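Local coordinates for flagellar biosynthesis protein FlhF (Bacillus subtilis, PDB 2PX0) that binds and hydrolyses GTP as an SRP-family GTPase, forms a homodimer with bound nucleotide, and is needed for building the bacterial flagellum, at residues Lys135-Tyr145 with Phe180-Ala191; Val241-Asp250 with Ser265-Gly275. All coordinates share one frame; numbering follows the deposited sequence.

Contact 1 (Lys135-Tyr145 with Phe180-Ala191); sequences KKIAFITTDTY and FSEYDHVFVDTA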
loop_
_atom_site.group_PDB
_atom_site.type_symbol
_atom_site.label_atom_id
_atom_site.label_comp_id
_atom_site.label_asym_id
_atom_site.label_seq_id
_atom_site.Cartn_x
_atom_site.Cartn_y
_atom_site.Cartn_z
ATOM N N LYS A 135 -25.181 18.908 -7.099
ATOM C CA LYS A 135 -25.445 19.038 -5.668
ATOM C C LYS A 135 -24.581 20.060 -4.948
ATOM O O LYS A 135 -23.503 20.414 -5.410
ATOM C CB LYS A 135 -25.298 17.680 -4.978
ATOM C CG LYS A 135 -26.381 16.684 -5.341
ATOM C CD LYS A 135 -26.229 15.396 -4.562
ATOM C CE LYS A 135 -27.326 14.408 -4.935
ATOM N NZ LYS A 135 -28.679 14.951 -4.624
ATOM N N LYS A 136 -25.085 20.541 -3.817
ATOM C CA LYS A 136 -24.363 21.500 -2.999
ATOM C C LYS A 136 -23.376 20.707 -2.176
ATOM O O LYS A 136 -23.754 20.045 -1.206
ATOM C CB LYS A 136 -25.301 22.256 -2.051
ATOM C CG LYS A 136 -25.980 23.475 -2.653
ATOM C CD LYS A 136 -26.763 24.236 -1.592
ATOM C CE LYS A 136 -27.915 23.390 -1.021
ATOM N NZ LYS A 136 -28.696 24.120 0.025
ATOM N N ILE A 137 -22.110 20.789 -2.564
ATOM C CA ILE A 137 -21.043 20.078 -1.891
ATOM C C ILE A 137 -20.372 20.930 -0.823
ATOM O O ILE A 137 -20.334 22.153 -0.909
ATOM C CB ILE A 137 -19.985 19.644 -2.916
ATOM C CG1 ILE A 137 -20.661 18.877 -4.048
ATOM C CG2 ILE A 137 -18.947 18.773 -2.271
ATOM C CD1 ILE A 137 -21.550 17.742 -3.568
ATOM N N ALA A 138 -19.846 20.263 0.190
ATOM C CA ALA A 138 -19.137 20.932 1.272
ATOM C C ALA A 138 -17.998 20.002 1.685
ATOM O O ALA A 138 -18.050 18.800 1.423
ATOM C CB ALA A 138 -20.069 21.170 2.441
ATOM N N PHE A 139 -16.970 20.554 2.318
ATOM C CA PHE A 139 -15.837 19.755 2.761
ATOM C C PHE A 139 -15.560 19.970 4.231
ATOM O O PHE A 139 -16.049 20.918 4.827
ATOM C CB PHE A 139 -14.595 20.114 1.964
ATOM C CG PHE A 139 -14.532 19.460 0.628
ATOM C CD1 PHE A 139 -14.261 18.096 0.520
ATOM C CD2 PHE A 139 -14.712 20.201 -0.531
ATOM C CE1 PHE A 139 -14.166 17.475 -0.733
ATOM C CE2 PHE A 139 -14.620 19.595 -1.787
ATOM C CZ PHE A 139 -14.346 18.229 -1.889
ATOM N N ILE A 140 -14.777 19.069 4.805
ATOM C CA ILE A 140 -14.385 19.131 6.209
ATOM C C ILE A 140 -13.171 18.245 6.354
ATOM O O ILE A 140 -13.139 17.144 5.813
ATOM C CB ILE A 140 -15.458 18.548 7.150
ATOM C CG1 ILE A 140 -16.697 19.442 7.184
ATOM C CG2 ILE A 140 -14.875 18.370 8.547
ATOM C CD1 ILE A 140 -17.759 18.949 8.139
ATOM N N THR A 141 -12.167 18.708 7.079
ATOM C CA THR A 141 -10.990 17.879 7.275
ATOM C C THR A 141 -10.766 17.608 8.752
ATOM O O THR A 141 -11.217 18.356 9.623
ATOM C CB THR A 141 -9.728 18.529 6.739
ATOM O OG1 THR A 141 -9.964 19.019 5.416
ATOM C CG2 THR A 141 -8.608 17.505 6.708
ATOM N N THR A 142 -10.065 16.520 9.022
ATOM C CA THR A 142 -9.740 16.125 10.376
ATOM C C THR A 142 -8.261 15.857 10.316
ATOM O O THR A 142 -7.602 15.699 11.345
ATOM C CB THR A 142 -10.485 14.846 10.767
ATOM O OG1 THR A 142 -11.818 15.190 11.130
ATOM C CG2 THR A 142 -9.825 14.144 11.934
ATOM N N ASP A 143 -7.732 15.825 9.097
ATOM C CA ASP A 143 -6.320 15.552 8.939
ATOM C C ASP A 143 -5.462 16.730 9.352
ATOM O O ASP A 143 -5.030 17.532 8.515
ATOM C CB ASP A 143 -5.989 15.154 7.507
ATOM C CG ASP A 143 -4.559 14.696 7.365
ATOM O OD1 ASP A 143 -3.653 15.478 7.709
ATOM O OD2 ASP A 143 -4.336 13.554 6.924
ATOM N N THR A 144 -5.226 16.824 10.656
ATOM C CA THR A 144 -4.402 17.881 11.216
ATOM C C THR A 144 -2.976 17.361 11.266
ATOM O O THR A 144 -2.017 18.136 11.247
ATOM C CB THR A 144 -4.853 18.232 12.634
ATOM O OG1 THR A 144 -6.105 18.925 12.571
ATOM C CG2 THR A 144 -3.809 19.106 13.331
ATOM N N TYR A 145 -2.846 16.038 11.306
ATOM C CA TYR A 145 -1.536 15.415 11.368
ATOM C C TYR A 145 -0.642 15.654 10.148
ATOM O O TYR A 145 0.310 16.424 10.208
ATOM C CB TYR A 145 -1.674 13.913 11.594
ATOM C CG TYR A 145 -0.327 13.251 11.736
ATOM C CD1 TYR A 145 0.525 13.587 12.792
ATOM C CD2 TYR A 145 0.132 12.339 10.779
ATOM C CE1 TYR A 145 1.802 13.040 12.889
ATOM C CE2 TYR A 145 1.412 11.786 10.871
ATOM C CZ TYR A 145 2.236 12.146 11.926
ATOM O OH TYR A 145 3.502 11.625 12.008
ATOM N N PHE A 180 -22.555 23.303 8.087
ATOM C CA PHE A 180 -22.903 22.813 6.763
ATOM C C PHE A 180 -24.234 22.079 6.743
ATOM O O PHE A 180 -24.589 21.435 5.749
ATOM C CB PHE A 180 -21.809 21.888 6.248
ATOM C CG PHE A 180 -20.516 22.585 5.974
ATOM C CD1 PHE A 180 -20.469 23.661 5.095
ATOM C CD2 PHE A 180 -19.344 22.166 6.586
ATOM C CE1 PHE A 180 -19.277 24.306 4.830
ATOM C CE2 PHE A 180 -18.145 22.808 6.324
ATOM C CZ PHE A 180 -18.111 23.878 5.447
ATOM N N SER A 181 -24.965 22.183 7.846
ATOM C CA SER A 181 -26.266 21.542 7.978
ATOM C C SER A 181 -27.192 21.845 6.796
ATOM O O SER A 181 -28.125 21.093 6.515
ATOM C CB SER A 181 -26.937 22.000 9.275
ATOM O OG SER A 181 -27.129 23.406 9.285
ATOM N N GLU A 182 -26.924 22.944 6.102
ATOM C CA GLU A 182 -27.751 23.352 4.974
ATOM C C GLU A 182 -27.350 22.697 3.653
ATOM O O GLU A 182 -28.133 22.682 2.701
ATOM C CB GLU A 182 -27.695 24.875 4.823
ATOM C CG GLU A 182 -28.152 25.667 6.058
ATOM C CD GLU A 182 -29.660 25.607 6.291
ATOM O OE1 GLU A 182 -30.184 24.508 6.586
ATOM O OE2 GLU A 182 -30.322 26.662 6.180
ATOM N N TYR A 183 -26.137 22.160 3.593
ATOM C CA TYR A 183 -25.645 21.527 2.372
ATOM C C TYR A 183 -26.149 20.099 2.174
ATOM O O TYR A 183 -26.504 19.420 3.133
ATOM C CB TYR A 183 -24.113 21.535 2.363
ATOM C CG TYR A 183 -23.521 22.910 2.211
ATOM C CD1 TYR A 183 -23.653 23.856 3.219
ATOM C CD2 TYR A 183 -22.871 23.282 1.034
ATOM C CE1 TYR A 183 -23.164 25.139 3.061
ATOM C CE2 TYR A 183 -22.375 24.572 0.866
ATOM C CZ TYR A 183 -22.529 25.493 1.881
ATOM O OH TYR A 183 -22.077 26.781 1.718
ATOM N N ASP A 184 -26.178 19.646 0.924
ATOM C CA ASP A 184 -26.631 18.293 0.647
ATOM C C ASP A 184 -25.662 17.304 1.268
ATOM O O ASP A 184 -25.960 16.647 2.267
ATOM C CB ASP A 184 -26.696 18.029 -0.856
ATOM C CG ASP A 184 -27.662 18.944 -1.566
ATOM O OD1 ASP A 184 -28.782 19.157 -1.047
ATOM O OD2 ASP A 184 -27.304 19.445 -2.653
ATOM N N HIS A 185 -24.487 17.218 0.658
ATOM C CA HIS A 185 -23.446 16.312 1.106
ATOM C C HIS A 185 -22.224 17.051 1.625
ATOM O O HIS A 185 -21.846 18.114 1.117
ATOM C CB HIS A 185 -23.043 15.402 -0.047
ATOM C CG HIS A 185 -24.173 14.581 -0.580
ATOM N ND1 HIS A 185 -24.138 13.981 -1.819
ATOM C CD2 HIS A 185 -25.369 14.255 -0.037
ATOM C CE1 HIS A 185 -25.266 13.323 -2.019
ATOM N NE2 HIS A 185 -26.029 13.473 -0.953
ATOM N N VAL A 186 -21.607 16.477 2.649
ATOM C CA VAL A 186 -20.415 17.053 3.240
ATOM C C VAL A 186 -19.363 15.947 3.262
ATOM O O VAL A 186 -19.497 14.949 3.977
ATOM C CB VAL A 186 -20.689 17.522 4.662
ATOM C CG1 VAL A 186 -19.524 18.345 5.159
ATOM C CG2 VAL A 186 -21.976 18.309 4.703
ATOM N N PHE A 187 -18.321 16.119 2.462
ATOM C CA PHE A 187 -17.265 15.124 2.390
ATOM C C PHE A 187 -16.150 15.352 3.415
ATOM O O PHE A 187 -15.393 16.328 3.337
ATOM C CB PHE A 187 -16.707 15.077 0.964
ATOM C CG PHE A 187 -17.734 14.690 -0.068
ATOM C CD1 PHE A 187 -18.654 15.626 -0.543
ATOM C CD2 PHE A 187 -17.827 13.374 -0.520
ATOM C CE1 PHE A 187 -19.660 15.256 -1.456
ATOM C CE2 PHE A 187 -18.833 12.997 -1.432
ATOM C CZ PHE A 187 -19.750 13.941 -1.897
ATOM N N VAL A 188 -16.081 14.445 4.390
ATOM C CA VAL A 188 -15.080 14.503 5.452
ATOM C C VAL A 188 -13.892 13.588 5.178
ATOM O O VAL A 188 -14.063 12.396 4.933
ATOM C CB VAL A 188 -15.676 14.093 6.796
ATOM C CG1 VAL A 188 -14.630 14.251 7.883
ATOM C CG2 VAL A 188 -16.895 14.928 7.098
ATOM N N ASP A 189 -12.694 14.162 5.233
ATOM C CA ASP A 189 -11.437 13.447 4.998
ATOM C C ASP A 189 -10.828 13.248 6.389
ATOM O O ASP A 189 -11.100 14.033 7.298
ATOM C CB ASP A 189 -10.535 14.312 4.090
ATOM C CG ASP A 189 -9.223 13.622 3.683
ATOM O OD1 ASP A 189 -9.129 12.380 3.782
ATOM O OD2 ASP A 189 -8.284 14.335 3.241
ATOM N N THR A 190 -10.042 12.189 6.571
ATOM C CA THR A 190 -9.436 11.909 7.875
ATOM C C THR A 190 -7.946 11.596 7.770
ATOM O O THR A 190 -7.443 11.299 6.690
ATOM C CB THR A 190 -10.122 10.710 8.579
ATOM O OG1 THR A 190 -9.775 9.498 7.900
ATOM C CG2 THR A 190 -11.634 10.873 8.569
ATOM N N ALA A 191 -7.252 11.653 8.904
ATOM C CA ALA A 191 -5.818 11.389 8.959
ATOM C C ALA A 191 -5.465 9.913 8.793
ATOM O O ALA A 191 -6.172 9.010 9.250
ATOM C CB ALA A 191 -5.264 11.894 10.258
#
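Asp184 OD2 takes the backbone N-H of Lys136 over 2.7 Å, from the anti side of the carboxylate, in a nearly straight bond (163°) that ties the entrances of two parallel strands together. These are strands 137-141 and 185-189 of the P-loop GTPase sheet, the first of them one of the sheet's two edge strands within this chain, and they illustrate how a parallel ladder can run from a polar entrance to a nucleotide site. Beyond the entrance, Phe187 N donates to Ala138 O at 2.9 Å, and the ladder continues from Ile140 N to Phe187 O and from Asp189 N to Ile140 O. On one face, Ala138 CB sits over the Phe180 ring, 3.9 Å from its centroid, while Ile140 CG1 passes the same ring near CE2. A chi1 of -67° sets Phe180 CG beside the backbone N and lays the ring over Ala138 and Ile140 of strand 137-141. An alanine here is likely to strip Ala138 CB of its aromatic cover and leave a gap beside Ile140 CG1. On the other face, Ile137 CG2 rests against Phe187 CD1 (3.6 Å), and Phe139 and Phe187 both pack on Leu122 of helix 118-132. At the far end, strand 185-189 runs into the Asp-Thr-Ala-Gly sequence of the G3 motif, where Asp189 OD2 is hydrogen-bonded to Thr119 OG1. Two residues on from Asp189, Ala191 CA meets Asp143 OD2 at 3.3 Å.

Contact 2 (Val241-Asp250 with Ser265-Gly275); sequences VNQYIFTKID and SKIGVGFMTNG. With GNP (phosphoaminophosphonic acid-guanylate ester), chain J.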
loop_
_atom_site.group_PDB
_atom_site.type_symbol
_atom_site.label_atom_id
_atom_site.label_comp_id
_atom_site.label_asym_id
_atom_site.label_seq_id
_atom_site.Cartn_x
_atom_site.Cartn_y
_atom_site.Cartn_z
ATOM N N VAL A 241 -19.202 0.720 10.085
ATOM C CA VAL A 241 -18.811 0.965 8.704
ATOM C C VAL A 241 -19.920 0.503 7.755
ATOM O O VAL A 241 -20.394 -0.624 7.849
ATOM C CB VAL A 241 -17.511 0.211 8.381
ATOM C CG1 VAL A 241 -17.146 0.389 6.933
ATOM C CG2 VAL A 241 -16.398 0.714 9.265
ATOM N N ASN A 242 -20.326 1.380 6.842
ATOM C CA ASN A 242 -21.376 1.076 5.868
ATOM C C ASN A 242 -20.907 0.216 4.683
ATOM O O ASN A 242 -21.488 -0.828 4.386
ATOM C CB ASN A 242 -21.970 2.373 5.302
ATOM C CG ASN A 242 -22.490 3.300 6.375
ATOM O OD1 ASN A 242 -21.742 3.740 7.256
ATOM N ND2 ASN A 242 -23.782 3.616 6.303
ATOM N N GLN A 243 -19.864 0.673 4.001
ATOM C CA GLN A 243 -19.333 -0.017 2.832
ATOM C C GLN A 243 -17.824 -0.125 2.910
ATOM O O GLN A 243 -17.230 0.099 3.955
ATOM C CB GLN A 243 -19.686 0.755 1.559
ATOM C CG GLN A 243 -21.162 0.879 1.267
ATOM C CD GLN A 243 -21.724 -0.394 0.704
ATOM O OE1 GLN A 243 -21.343 -0.830 -0.391
ATOM N NE2 GLN A 243 -22.638 -1.012 1.450
ATOM N N TYR A 244 -17.215 -0.439 1.775
ATOM C CA TYR A 244 -15.770 -0.590 1.664
ATOM C C TYR A 244 -15.274 0.069 0.378
ATOM O O TYR A 244 -15.945 0.029 -0.662
ATOM C CB TYR A 244 -15.404 -2.059 1.539
ATOM C CG TYR A 244 -15.124 -2.838 2.788
ATOM C CD1 TYR A 244 -14.228 -2.374 3.744
ATOM C CD2 TYR A 244 -15.627 -4.128 2.930
ATOM C CE1 TYR A 244 -13.828 -3.190 4.806
ATOM C CE2 TYR A 244 -15.237 -4.942 3.980
ATOM C CZ TYR A 244 -14.337 -4.473 4.909
ATOM O OH TYR A 244 -13.949 -5.303 5.921
ATOM N N ILE A 245 -14.080 0.642 0.434
ATOM C CA ILE A 245 -13.494 1.229 -0.760
ATOM C C ILE A 245 -12.116 0.601 -0.990
ATOM O O ILE A 245 -11.202 0.709 -0.157
ATOM C CB ILE A 245 -13.395 2.748 -0.648
ATOM C CG1 ILE A 245 -14.804 3.324 -0.502
ATOM C CG2 ILE A 245 -12.755 3.319 -1.897
ATOM C CD1 ILE A 245 -14.868 4.837 -0.412
ATOM N N PHE A 246 -11.998 -0.099 -2.113
ATOM C CA PHE A 246 -10.760 -0.753 -2.471
ATOM C C PHE A 246 -10.138 0.032 -3.592
ATOM O O PHE A 246 -10.712 0.171 -4.664
ATOM C CB PHE A 246 -11.023 -2.202 -2.895
ATOM C CG PHE A 246 -11.268 -3.127 -1.735
ATOM C CD1 PHE A 246 -10.213 -3.542 -0.921
ATOM C CD2 PHE A 246 -12.556 -3.524 -1.404
ATOM C CE1 PHE A 246 -10.442 -4.326 0.198
ATOM C CE2 PHE A 246 -12.786 -4.309 -0.288
ATOM C CZ PHE A 246 -11.729 -4.708 0.514
ATOM N N THR A 247 -8.950 0.552 -3.330
ATOM C CA THR A 247 -8.262 1.351 -4.315
ATOM C C THR A 247 -7.179 0.589 -5.068
ATOM O O THR A 247 -6.840 -0.543 -4.738
ATOM C CB THR A 247 -7.611 2.550 -3.650
ATOM O OG1 THR A 247 -6.578 2.080 -2.780
ATOM C CG2 THR A 247 -8.642 3.355 -2.844
ATOM N N LYS A 248 -6.660 1.226 -6.106
ATOM C CA LYS A 248 -5.576 0.683 -6.895
ATOM C C LYS A 248 -5.768 -0.712 -7.488
ATOM O O LYS A 248 -4.793 -1.461 -7.657
ATOM C CB LYS A 248 -4.302 0.726 -6.048
ATOM C CG LYS A 248 -4.275 1.930 -5.122
ATOM C CD LYS A 248 -2.922 2.140 -4.495
ATOM C CE LYS A 248 -2.914 3.471 -3.753
ATOM N NZ LYS A 248 -1.578 3.836 -3.223
ATOM N N ILE A 249 -7.006 -1.053 -7.842
ATOM C CA ILE A 249 -7.259 -2.360 -8.437
ATOM C C ILE A 249 -6.510 -2.444 -9.754
ATOM O O ILE A 249 -6.222 -3.528 -10.251
ATOM C CB ILE A 249 -8.756 -2.610 -8.687
ATOM C CG1 ILE A 249 -9.306 -1.571 -9.652
ATOM C CG2 ILE A 249 -9.522 -2.585 -7.363
ATOM C CD1 ILE A 249 -10.787 -1.784 -9.977
ATOM N N ASP A 250 -6.181 -1.287 -10.310
ATOM C CA ASP A 250 -5.447 -1.229 -11.557
ATOM C C ASP A 250 -3.969 -1.357 -11.255
ATOM O O ASP A 250 -3.144 -1.253 -12.157
ATOM C CB ASP A 250 -5.661 0.115 -12.229
ATOM C CG ASP A 250 -4.958 1.249 -11.490
ATOM O OD1 ASP A 250 -5.309 1.493 -10.316
ATOM O OD2 ASP A 250 -4.053 1.895 -12.074
ATOM N N SER A 265 -16.913 -11.134 5.953
ATOM C CA SER A 265 -17.418 -9.786 6.320
ATOM C C SER A 265 -18.945 -9.783 6.281
ATOM O O SER A 265 -19.565 -10.738 5.816
ATOM C CB SER A 265 -16.973 -8.700 5.319
ATOM O OG SER A 265 -15.577 -8.517 5.256
ATOM N N LYS A 266 -19.539 -8.676 6.718
ATOM C CA LYS A 266 -20.983 -8.515 6.704
ATOM C C LYS A 266 -21.403 -7.354 5.798
ATOM O O LYS A 266 -22.597 -7.085 5.625
ATOM C CB LYS A 266 -21.519 -8.273 8.114
ATOM C CG LYS A 266 -21.621 -9.539 8.960
ATOM C CD LYS A 266 -20.256 -10.159 9.244
ATOM C CE LYS A 266 -20.377 -11.570 9.820
ATOM N NZ LYS A 266 -20.767 -12.598 8.797
ATOM N N ILE A 267 -20.424 -6.651 5.233
ATOM C CA ILE A 267 -20.703 -5.533 4.318
ATOM C C ILE A 267 -19.901 -5.703 3.037
ATOM O O ILE A 267 -18.832 -6.310 3.055
ATOM C CB ILE A 267 -20.364 -4.146 4.933
ATOM C CG1 ILE A 267 -19.034 -4.202 5.672
ATOM C CG2 ILE A 267 -21.464 -3.703 5.854
ATOM C CD1 ILE A 267 -18.730 -2.951 6.481
ATOM N N GLY A 268 -20.429 -5.185 1.931
ATOM C CA GLY A 268 -19.743 -5.303 0.656
ATOM C C GLY A 268 -18.930 -4.072 0.271
ATOM O O GLY A 268 -18.575 -3.247 1.121
ATOM N N VAL A 269 -18.624 -3.935 -1.013
ATOM C CA VAL A 269 -17.850 -2.783 -1.438
ATOM C C VAL A 269 -18.745 -1.701 -2.031
ATOM O O VAL A 269 -19.687 -1.978 -2.782
ATOM C CB VAL A 269 -16.745 -3.170 -2.480
ATOM C CG1 VAL A 269 -16.320 -4.634 -2.279
ATOM C CG2 VAL A 269 -17.231 -2.921 -3.908
ATOM N N GLY A 270 -18.453 -0.462 -1.669
ATOM C CA GLY A 270 -19.211 0.645 -2.206
ATOM C C GLY A 270 -18.507 1.064 -3.477
ATOM O O GLY A 270 -19.063 0.998 -4.566
ATOM N N PHE A 271 -17.246 1.441 -3.338
ATOM C CA PHE A 271 -16.460 1.887 -4.469
ATOM C C PHE A 271 -15.120 1.169 -4.683
ATOM O O PHE A 271 -14.597 0.477 -3.806
ATOM C CB PHE A 271 -16.219 3.386 -4.311
ATOM C CG PHE A 271 -17.477 4.183 -4.288
ATOM C CD1 PHE A 271 -18.150 4.479 -5.473
ATOM C CD2 PHE A 271 -18.047 4.573 -3.081
ATOM C CE1 PHE A 271 -19.372 5.142 -5.448
ATOM C CE2 PHE A 271 -19.276 5.241 -3.052
ATOM C CZ PHE A 271 -19.932 5.521 -4.231
ATOM N N MET A 272 -14.584 1.338 -5.882
ATOM C CA MET A 272 -13.299 0.783 -6.251
ATOM C C MET A 272 -12.700 1.847 -7.163
ATOM O O MET A 272 -13.419 2.489 -7.918
ATOM C CB MET A 272 -13.444 -0.544 -7.004
ATOM C CG MET A 272 -13.899 -1.736 -6.148
ATOM S SD MET A 272 -13.173 -3.318 -6.694
ATOM C CE MET A 272 -13.580 -3.266 -8.384
ATOM N N THR A 273 -11.390 2.048 -7.083
ATOM C CA THR A 273 -10.725 3.053 -7.897
ATOM C C THR A 273 -9.768 2.358 -8.851
ATOM O O THR A 273 -9.287 1.278 -8.539
ATOM C CB THR A 273 -9.978 4.032 -7.004
ATOM O OG1 THR A 273 -9.035 3.315 -6.218
ATOM C CG2 THR A 273 -10.939 4.734 -6.067
ATOM N N ASN A 274 -9.504 2.963 -10.013
ATOM C CA ASN A 274 -8.619 2.338 -11.007
ATOM C C ASN A 274 -7.577 3.252 -11.638
ATOM O O ASN A 274 -7.117 2.986 -12.744
ATOM C CB ASN A 274 -9.448 1.688 -12.126
ATOM C CG ASN A 274 -10.522 2.620 -12.683
ATOM O OD1 ASN A 274 -11.497 2.946 -12.006
ATOM N ND2 ASN A 274 -10.343 3.051 -13.915
ATOM N N GLY A 275 -7.194 4.316 -10.934
ATOM C CA GLY A 275 -6.197 5.232 -11.458
ATOM C C GLY A 275 -6.136 6.530 -10.679
ATOM O O GLY A 275 -6.793 6.664 -9.652
HETATM P PG GNP J . -2.808 9.677 3.663
HETATM O O1G GNP J . -1.324 9.726 3.771
HETATM O O2G GNP J . -3.466 11.053 3.899
HETATM O O3G GNP J . -3.411 8.639 4.540
HETATM N N3B GNP J . -2.985 9.296 2.034
HETATM P PB GNP J . -4.483 9.144 1.359
HETATM O O1B GNP J . -5.160 7.958 1.848
HETATM O O2B GNP J . -5.143 10.480 1.531
HETATM O O3A GNP J . -3.957 8.900 -0.162
HETATM P PA GNP J . -3.718 9.929 -1.296
HETATM O O1A GNP J . -5.007 10.511 -1.772
HETATM O O2A GNP J . -2.621 10.835 -0.767
HETATM O "O5'" GNP J . -3.168 9.076 -2.416
HETATM C "C5'" GNP J . -1.927 8.391 -2.241
HETATM C "C4'" GNP J . -1.411 7.889 -3.538
HETATM O "O4'" GNP J . -2.085 6.822 -4.119
HETATM C "C3'" GNP J . -1.348 8.997 -4.632
HETATM O "O3'" GNP J . -0.076 9.014 -5.285
HETATM C "C2'" GNP J . -2.461 8.601 -5.596
HETATM O "O2'" GNP J . -2.255 9.017 -6.912
HETATM C "C1'" GNP J . -2.442 7.116 -5.448
HETATM N N9 GNP J . -3.771 6.551 -5.775
HETATM C C8 GNP J . -5.003 6.829 -5.043
HETATM N N7 GNP J . -6.001 6.180 -5.586
HETATM C C5 GNP J . -5.382 5.451 -6.714
HETATM C C6 GNP J . -5.994 4.557 -7.685
HETATM O O6 GNP J . -7.109 4.223 -7.786
HETATM N N1 GNP J . -5.050 4.073 -8.585
HETATM C C2 GNP J . -3.726 4.481 -8.450
HETATM N N2 GNP J . -2.915 3.872 -9.460
HETATM N N3 GNP J . -3.126 5.255 -7.634
HETATM C C4 GNP J . -4.058 5.717 -6.761
#
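The guanine-recognition motif of this GTPase, the Thr-Lys-Ile-Asp sequence at Thr247-Asp250 (the G4 motif), runs from the end of strand 243-247 into the following loop and is set beside Thr273-Gly275; Lys248, Asp250 and Gly275 touch the base of the bound GTP analogue. Asp250 OD1 accepts the ring N1-H of GNP at 3.1 Å, while bonds from GNP N2 to both carboxylate oxygens are long and weak, so the carboxylate faces the side of the base that distinguishes guanine from adenine. Its CG is lodged between backbone N and carbonyl carbon (chi1 71°), directing the carboxylate to the base. GNP O6 is met by Gly275 N at 3.2 Å, and Lys248 CG lies 4.0 Å from GNP C5. Behind these groups lies a beta-alpha-beta unit: strand 243-247, helix 256-263 and strand 271-272, the two strands parallel neighbours. Phe246 N donates to Phe271 O (3.2 Å) and Thr273 N to Phe246 O (3.1 Å). One step earlier Tyr244 O is gripped twice, by Gly270 N at 2.7 Å on an in-plane lone pair and by Phe271 N at 3.3 Å. Around this backbone Val269 CG1 comes to the edge of the Phe246 ring, with Phe246 resting on Val258 and Val269 on Leu262 of the connecting helix. Near the loop, Ile249 and Met272 cross at about a right angle, the terminal methyls Ile249 CD1 and Met272 CE meeting at 3.5 Å.

Contacts 1 and 2 hold the two borders of one parallel sheet, with strands 107-112 and 214-221 lying between them; their centres are 20 Å apart, their nearest atoms about 8 Å. A single GNP spans the interval: contact 2 reads the guanine, whereas in contact 1 Asp143 OD2 lies 4.0 Å from GNP O2G and the Asp189 side chain is about 4 Å, nearest atoms, from a magnesium ion. Helix 118-132, which follows the P-loop, packs on both contacts, through Phe139 in one and Thr247 in the other. Each also reaches the second subunit: Tyr145 packs on Gln276 of that subunit, and Asp250 on its Asn194.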